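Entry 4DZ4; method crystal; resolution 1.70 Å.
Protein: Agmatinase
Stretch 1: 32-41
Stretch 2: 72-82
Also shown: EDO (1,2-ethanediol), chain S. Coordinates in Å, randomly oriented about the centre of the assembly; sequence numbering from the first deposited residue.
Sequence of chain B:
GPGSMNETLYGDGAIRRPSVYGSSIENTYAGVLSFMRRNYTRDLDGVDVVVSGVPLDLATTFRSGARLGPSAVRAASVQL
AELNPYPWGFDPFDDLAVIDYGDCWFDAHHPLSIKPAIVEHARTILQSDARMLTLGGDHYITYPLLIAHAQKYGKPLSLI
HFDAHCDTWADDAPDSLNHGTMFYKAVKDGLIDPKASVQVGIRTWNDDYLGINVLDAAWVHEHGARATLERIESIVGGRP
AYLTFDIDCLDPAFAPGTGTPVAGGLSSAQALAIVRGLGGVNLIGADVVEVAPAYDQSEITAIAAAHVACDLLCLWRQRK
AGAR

Stretch 1 (32-41) VLSFMRRNYT
Stretch 2, residues 72-82: AVRAASVQLAE

Stretch 1 is mostly loop and turn, with a weakly bonded strand at about 39-40; it packs against a helix that enters from earlier in the chain and runs through about Ala75, and against the helical-phi/psi segment 78-82 that follows, burying 586 Å² summed over both sides. In register, Leu33 CA lies 5.9 Å from Ala75 CA. Phe35 CA lies 4.5 Å from Arg74 CA, and Met36 CA lies 4.9 Å from Ala81 CA. Only the turn at 33-37 runs broadly along stretch 2; 38-41 then lead off across it.

Val32 (phi/psi -61/131, chi1 t) makes no cross-contact, but its O accepts a hydrogen bond from Arg37 NH1 at 3.0 Å, which ties the loop back on itself. Leu33 (-96/58; m, t) points toward stretch 2. Its CD2 meets Val78 CG1 at 3.6 Å, an apolar contact between branched side chains (Val78 chi1 m), while Leu33 O lies 3.4 Å from Arg74 CB.

Ser34 (-80/167, p) points away, and its OG donates to Arg38 O at 2.7 Å. Ser34 O accepts from Arg37 N at 3.1 Å, closing a turn; it also accepts from water 1 at 2.8 Å, and that water donates to Arg74 O at 3.1 Å, bridging the stretches.

Phe35 (-65/122; t, chi2 79°) is buried, and its CA-to-CB bond points sideways. Its CE1 approaches Ser77 CB at 3.6 Å and Val73 CG1 (chi1 t) at 3.9 Å, both oblique to the ring, whereas Arg74 CA sits at the ring edge. The extended Arg74 side chain (m, t, t, chi4 109°) brings CG within 3.8 Å of Phe35 N; its guanidinium nitrogens are hydrogen-bonded elsewhere in the structure.

Met36 (48/35) supplies the one direct hydrogen bond across the contact: its N donates to Ser77 OG at 2.9 Å and 168°. Ser77 (p) suits this site because the same hydroxyl donates to Arg74 O at 2.7 Å, so OG serves as both donor and acceptor. The Met36 side chain (m, t, p) starts sideways, then brings CE to 4.0 Å from Leu80 CB (Leu80 m, t) and 3.5 Å from Leu80 O.

Arg37 (61/15; m, m, t, chi4 164°) also has positive phi. Its CG packs 3.5 Å from Ala81 CB, where the small methyl permits close approach, and Val78 CG1 lies over one guanidinium face, 3.5 Å from Arg37 NH2. Water 2 accepts from Arg37 NE at 2.9 Å and donates to Val78 O at 2.7 Å.

Arg38 (-66/155; m, chi2 -29°, m, chi4 161°) and Asn39 (-54/129; m, chi2 7°) have no surface covered by stretch 2. Tyr40 (-77/116; chi1 -92°, chi2 -41°) reaches back, placing OH 4.0 Å from Arg74 CD. Thr41 (-167/154, t) is out of reach.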

ATOM      1  N   VAL B  32      22.542 -11.278   6.652  1.00 11.00           N
ATOM      2  CA  VAL B  32      23.022 -10.241   5.701  1.00 10.59           C
ATOM      3  C   VAL B  32      22.425 -10.485   4.309  1.00 10.23           C
ATOM      4  O   VAL B  32      22.408 -11.609   3.814  1.00 10.56           O
ATOM      5  CB  VAL B  32      24.549 -10.168   5.643  1.00 10.82           C
ATOM      6  CG1 VAL B  32      24.988  -9.203   4.537  1.00 10.38           C
ATOM      7  CG2 VAL B  32      25.117  -9.724   6.986  1.00 11.38           C
ATOM      8  N   LEU B  33      21.877  -9.417   3.718  1.00  9.86           N
ATOM      9  CA  LEU B  33      21.092  -9.527   2.485  1.00  9.79           C
ATOM     10  C   LEU B  33      21.927  -9.255   1.213  1.00  9.89           C
ATOM     11  O   LEU B  33      21.590  -8.378   0.407  1.00  9.85           O
ATOM     12  CB  LEU B  33      19.894  -8.549   2.542  1.00  9.38           C
ATOM     13  CG  LEU B  33      18.905  -8.739   3.705  1.00  9.42           C
ATOM     14  CD1 LEU B  33      17.932  -7.557   3.811  1.00  9.27           C
ATOM     15  CD2 LEU B  33      18.148 -10.077   3.607  1.00  9.84           C
ATOM     16  N   SER B  34      22.996 -10.027   0.998  1.00 10.25           N
ATOM     17  CA  SER B  34      23.662 -10.001  -0.319  1.00 10.23           C
ATOM     18  C   SER B  34      22.863 -10.877  -1.286  1.00 10.08           C
ATOM     19  O   SER B  34      21.969 -11.620  -0.866  1.00 10.34           O
ATOM     20  CB  SER B  34      25.082 -10.553  -0.200  1.00 10.58           C
ATOM     21  OG  SER B  34      24.975 -11.906   0.218  1.00 11.00           O
ATOM     22  N   PHE B  35      23.148 -10.785  -2.581  1.00  9.91           N
ATOM     23  CA  PHE B  35      22.368 -11.556  -3.521  1.00 10.22           C
ATOM     24  C   PHE B  35      22.566 -13.057  -3.320  1.00 10.76           C
ATOM     25  O   PHE B  35      23.679 -13.554  -3.396  1.00 11.06           O
ATOM     26  CB  PHE B  35      22.644 -11.197  -4.990  1.00 10.43           C
ATOM     27  CG  PHE B  35      21.761 -11.966  -5.926  1.00 10.59           C
ATOM     28  CD1 PHE B  35      20.428 -11.564  -6.127  1.00 10.60           C
ATOM     29  CD2 PHE B  35      22.220 -13.146  -6.526  1.00 10.93           C
ATOM     30  CE1 PHE B  35      19.593 -12.320  -6.944  1.00 10.78           C
ATOM     31  CE2 PHE B  35      21.394 -13.902  -7.349  1.00 11.28           C
ATOM     32  CZ  PHE B  35      20.072 -13.495  -7.555  1.00 11.21           C
ATOM     33  N   MET B  36      21.473 -13.765  -3.063  1.00 10.81           N
ATOM     34  CA  MET B  36      21.498 -15.208  -2.754  1.00 11.56           C
ATOM     35  C   MET B  36      22.545 -15.534  -1.691  1.00 11.88           C
ATOM     36  O   MET B  36      23.163 -16.614  -1.698  1.00 13.15           O
ATOM     37  CB  MET B  36      21.650 -16.076  -4.034  1.00 11.99           C
ATOM     38  CG  MET B  36      20.325 -16.188  -4.773  1.00 12.14           C
ATOM     39  SD  MET B  36      20.425 -17.193  -6.241  1.00 13.30           S
ATOM     40  CE  MET B  36      20.310 -18.829  -5.504  1.00 13.27           C
ATOM     41  N   ARG B  37      22.719 -14.602  -0.754  1.00 11.72           N
ATOM     42  CA  ARG B  37      23.640 -14.763   0.395  1.00 11.83           C
ATOM     43  C   ARG B  37      25.104 -14.950   0.039  1.00 12.23           C
ATOM     44  O   ARG B  37      25.871 -15.395   0.888  1.00 12.63           O
ATOM     45  CB  ARG B  37      23.225 -15.930   1.326  1.00 12.25           C
ATOM     46  CG  ARG B  37      21.733 -15.980   1.660  1.00 12.10           C
ATOM     47  CD  ARG B  37      21.283 -14.756   2.443  1.00 11.82           C
ATOM     48  NE  ARG B  37      19.968 -15.059   3.017  1.00 11.70           N
ATOM     49  CZ  ARG B  37      19.390 -14.368   3.992  1.00 11.49           C
ATOM     50  NH1 ARG B  37      19.975 -13.284   4.486  1.00 11.66           N
ATOM     51  NH2 ARG B  37      18.220 -14.775   4.478  1.00 11.74           N
ATOM     52  N   ARG B  38      25.482 -14.656  -1.199  1.00 12.24           N
ATOM     53  CA  ARG B  38      26.855 -14.842  -1.632  1.00 12.78           C
ATOM     54  C   ARG B  38      27.837 -13.905  -0.904  1.00 12.55           C
ATOM     55  O   ARG B  38      27.457 -12.839  -0.378  1.00 12.31           O
ATOM     56  CB  ARG B  38      26.973 -14.733  -3.169  1.00 13.19           C
ATOM     57  CG  ARG B  38      26.221 -15.809  -3.955  1.00 13.90           C
ATOM     58  CD  ARG B  38      26.071 -17.146  -3.201  1.00 14.92           C
ATOM     59  NE  ARG B  38      27.335 -17.773  -2.896  1.00 16.92           N
ATOM     60  CZ  ARG B  38      27.503 -18.717  -1.965  1.00 16.85           C
ATOM     61  NH1 ARG B  38      28.699 -19.201  -1.788  1.00 18.49           N
ATOM     62  NH2 ARG B  38      26.493 -19.138  -1.189  1.00 17.31           N
ATOM     63  N   ASN B  39      29.102 -14.322  -0.828  1.00 13.00           N
ATOM     64  CA  ASN B  39      30.076 -13.509  -0.094  1.00 13.23           C
ATOM     65  C   ASN B  39      30.106 -12.074  -0.603  1.00 12.80           C
ATOM     66  O   ASN B  39      30.246 -11.848  -1.808  1.00 12.30           O
ATOM     67  CB  ASN B  39      31.486 -14.058  -0.259  1.00 14.22           C
ATOM     68  CG  ASN B  39      31.671 -15.411   0.395  1.00 14.99           C
ATOM     69  OD1 ASN B  39      30.733 -16.030   0.875  1.00 15.23           O
ATOM     70  ND2 ASN B  39      32.917 -15.872   0.427  1.00 15.90           N
ATOM     71  N   TYR B  40      29.996 -11.117   0.318  1.00 12.55           N
ATOM     72  CA  TYR B  40      30.310  -9.718   0.009  1.00 12.68           C
ATOM     73  C   TYR B  40      31.814  -9.511  -0.030  1.00 13.34           C
ATOM     74  O   TYR B  40      32.500  -9.629   1.001  1.00 14.38           O
ATOM     75  CB  TYR B  40      29.752  -8.802   1.101  1.00 12.48           C
ATOM     76  CG  TYR B  40      28.364  -8.244   0.873  1.00 11.80           C
ATOM     77  CD1 TYR B  40      27.945  -7.774  -0.389  1.00 11.57           C
ATOM     78  CD2 TYR B  40      27.483  -8.114   1.950  1.00 11.77           C
ATOM     79  CE1 TYR B  40      26.668  -7.248  -0.560  1.00 11.30           C
ATOM     80  CE2 TYR B  40      26.213  -7.543   1.790  1.00 11.57           C
ATOM     81  CZ  TYR B  40      25.825  -7.117   0.548  1.00 11.21           C
ATOM     82  OH  TYR B  40      24.579  -6.565   0.406  1.00 10.83           O
ATOM     83  N   THR B  41      32.330  -9.165  -1.195  1.00 13.27           N
ATOM     84  CA  THR B  41      33.787  -8.954  -1.348  1.00 14.07           C
ATOM     85  C   THR B  41      34.089  -8.256  -2.661  1.00 14.61           C
ATOM     86  O   THR B  41      33.330  -8.394  -3.610  1.00 13.65           O
ATOM     87  CB  THR B  41      34.592 -10.278  -1.293  1.00 14.98           C
ATOM     88  OG1 THR B  41      36.003  -9.994  -1.308  1.00 15.48           O
ATOM     89  CG2 THR B  41      34.230 -11.217  -2.488  1.00 14.80           C
ATOM     90  N   ALA B  72      16.393  -4.165  -3.825  1.00  8.25           N
ATOM     91  CA  ALA B  72      15.118  -4.892  -3.828  1.00  8.11           C
ATOM     92  C   ALA B  72      15.327  -6.325  -4.306  1.00  8.03           C
ATOM     93  O   ALA B  72      14.744  -7.261  -3.750  1.00  8.24           O
ATOM     94  CB  ALA B  72      14.085  -4.178  -4.701  1.00  7.67           C
ATOM     95  N   VAL B  73      16.133  -6.494  -5.343  1.00  8.18           N
ATOM     96  CA  VAL B  73      16.391  -7.831  -5.877  1.00  8.48           C
ATOM     97  C   VAL B  73      17.194  -8.677  -4.861  1.00  8.70           C
ATOM     98  O   VAL B  73      16.883  -9.851  -4.660  1.00  8.81           O
ATOM     99  CB  VAL B  73      17.089  -7.767  -7.248  1.00  8.53           C
ATOM    100  CG1 VAL B  73      17.428  -9.187  -7.746  1.00  9.08           C
ATOM    101  CG2 VAL B  73      16.158  -7.066  -8.246  1.00  9.00           C
ATOM    102  N   ARG B  74      18.195  -8.078  -4.208  1.00  8.57           N
ATOM    103  CA  ARG B  74      18.882  -8.770  -3.124  1.00  9.41           C
ATOM    104  C   ARG B  74      17.930  -9.265  -2.029  1.00  9.49           C
ATOM    105  O   ARG B  74      17.978 -10.439  -1.646  1.00 10.68           O
ATOM    106  CB  ARG B  74      19.991  -7.902  -2.517  1.00  8.96           C
ATOM    107  CG  ARG B  74      21.154  -7.708  -3.464  1.00  8.96           C
ATOM    108  CD  ARG B  74      22.165  -6.788  -2.817  1.00  9.22           C
ATOM    109  NE  ARG B  74      23.380  -6.621  -3.645  1.00  9.28           N
ATOM    110  CZ  ARG B  74      23.749  -5.525  -4.321  1.00  9.56           C
ATOM    111  NH1 ARG B  74      23.051  -4.375  -4.280  1.00  9.03           N
ATOM    112  NH2 ARG B  74      24.891  -5.555  -4.995  1.00  9.58           N
ATOM    113  N   ALA B  75      17.066  -8.374  -1.527  1.00  9.51           N
ATOM    114  CA  ALA B  75      16.109  -8.750  -0.489  1.00  9.60           C
ATOM    115  C   ALA B  75      15.170  -9.861  -0.968  1.00  9.70           C
ATOM    116  O   ALA B  75      14.792 -10.729  -0.184  1.00 10.10           O
ATOM    117  CB  ALA B  75      15.303  -7.536  -0.014  1.00  9.12           C
ATOM    118  N   ALA B  76      14.785  -9.826  -2.244  1.00  9.46           N
ATOM    119  CA  ALA B  76      13.860 -10.804  -2.789  1.00  9.81           C
ATOM    120  C   ALA B  76      14.488 -12.161  -3.071  1.00 10.33           C
ATOM    121  O   ALA B  76      13.775 -13.096  -3.463  1.00 10.78           O
ATOM    122  CB  ALA B  76      13.249 -10.256  -4.076  1.00  9.56           C
ATOM    123  N   SER B  77      15.807 -12.253  -2.944  1.00  9.92           N
ATOM    124  CA  SER B  77      16.518 -13.488  -3.294  1.00 10.58           C
ATOM    125  C   SER B  77      16.658 -14.464  -2.099  1.00 11.08           C
ATOM    126  O   SER B  77      17.212 -15.546  -2.261  1.00 11.41           O
ATOM    127  CB  SER B  77      17.902 -13.158  -3.883  1.00 10.63           C
ATOM    128  OG  SER B  77      18.788 -12.702  -2.851  1.00 10.98           O
ATOM    129  N   VAL B  78      16.169 -14.076  -0.923  1.00 10.86           N
ATOM    130  CA  VAL B  78      16.363 -14.900   0.303  1.00 11.69           C
ATOM    131  C   VAL B  78      15.838 -16.324   0.211  1.00 12.47           C
ATOM    132  O   VAL B  78      16.505 -17.280   0.653  1.00 12.74           O
ATOM    133  CB  VAL B  78      15.924 -14.196   1.617  1.00 11.45           C
ATOM    134  CG1 VAL B  78      16.749 -12.935   1.824  1.00 11.32           C
ATOM    135  CG2 VAL B  78      14.444 -13.814   1.605  1.00 11.22           C
ATOM    136  N   GLN B  79      14.654 -16.510  -0.361  1.00 12.25           N
ATOM    137  CA  GLN B  79      14.128 -17.860  -0.439  1.00 13.40           C
ATOM    138  C   GLN B  79      14.920 -18.726  -1.408  1.00 13.66           C
ATOM    139  O   GLN B  79      15.079 -19.911  -1.189  1.00 14.13           O
ATOM    140  CB  GLN B  79      12.683 -17.833  -0.897  1.00 13.48           C
ATOM    141  CG  GLN B  79      11.707 -17.361   0.146  1.00 13.75           C
ATOM    142  CD  GLN B  79      10.316 -17.351  -0.458  1.00 13.75           C
ATOM    143  OE1 GLN B  79       9.606 -18.350  -0.389  1.00 14.41           O
ATOM    144  NE2 GLN B  79       9.954 -16.242  -1.111  1.00 12.87           N
ATOM    145  N   LEU B  80      15.387 -18.124  -2.498  1.00 13.25           N
ATOM    146  CA  LEU B  80      16.163 -18.844  -3.505  1.00 14.01           C
ATOM    147  C   LEU B  80      17.461 -19.393  -2.925  1.00 14.34           C
ATOM    148  O   LEU B  80      17.982 -20.416  -3.405  1.00 14.86           O
ATOM    149  CB  LEU B  80      16.454 -17.909  -4.685  1.00 13.92           C
ATOM    150  CG  LEU B  80      15.220 -17.668  -5.576  1.00 14.22           C
ATOM    151  CD1 LEU B  80      15.454 -16.400  -6.379  1.00 13.81           C
ATOM    152  CD2 LEU B  80      14.976 -18.840  -6.529  1.00 14.93           C
ATOM    153  N   ALA B  81      17.966 -18.755  -1.874  1.00 14.26           N
ATOM    154  CA  ALA B  81      19.180 -19.271  -1.205  1.00 15.19           C
ATOM    155  C   ALA B  81      18.942 -20.495  -0.290  1.00 16.75           C
ATOM    156  O   ALA B  81      19.897 -21.208   0.079  1.00 16.88           O
ATOM    157  CB  ALA B  81      19.875 -18.145  -0.427  1.00 15.05           C
ATOM    158  N   GLU B  82      17.689 -20.749   0.071  1.00 16.80           N
ATOM    159  CA  GLU B  82      17.382 -21.776   1.082  1.00 18.57           C
ATOM    160  C   GLU B  82      17.437 -23.200   0.549  1.00 18.53           C
ATOM    161  O   GLU B  82      17.730 -24.143   1.298  1.00 19.42           O
ATOM    162  CB  GLU B  82      16.001 -21.516   1.704  1.00 19.70           C
ATOM    163  CG  GLU B  82      15.644 -22.493   2.842  1.00 22.77           C
ATOM    164  CD  GLU B  82      14.201 -22.392   3.285  1.00 25.88           C
ATOM    165  OE1 GLU B  82      13.388 -21.817   2.503  1.00 28.60           O
ATOM    166  OE2 GLU B  82      13.866 -22.889   4.399  1.00 25.92           O
TER
HETATM  167  C1  EDO S 404       9.485 -23.760   3.006  1.00 41.16           C
HETATM  168  O1  EDO S 404       9.997 -22.431   2.850  1.00 42.72           O
HETATM  169  C2  EDO S 404      10.696 -24.678   3.092  1.00 41.21           C
HETATM  170  O2  EDO S 404      11.472 -24.292   4.234  1.00 42.78           O
HETATM  171  O   HOH W   1      19.621 -11.688   0.606  1.00 16.24           O
HETATM  172  O   HOH W   2      18.048 -17.250   2.855  1.00 12.52           O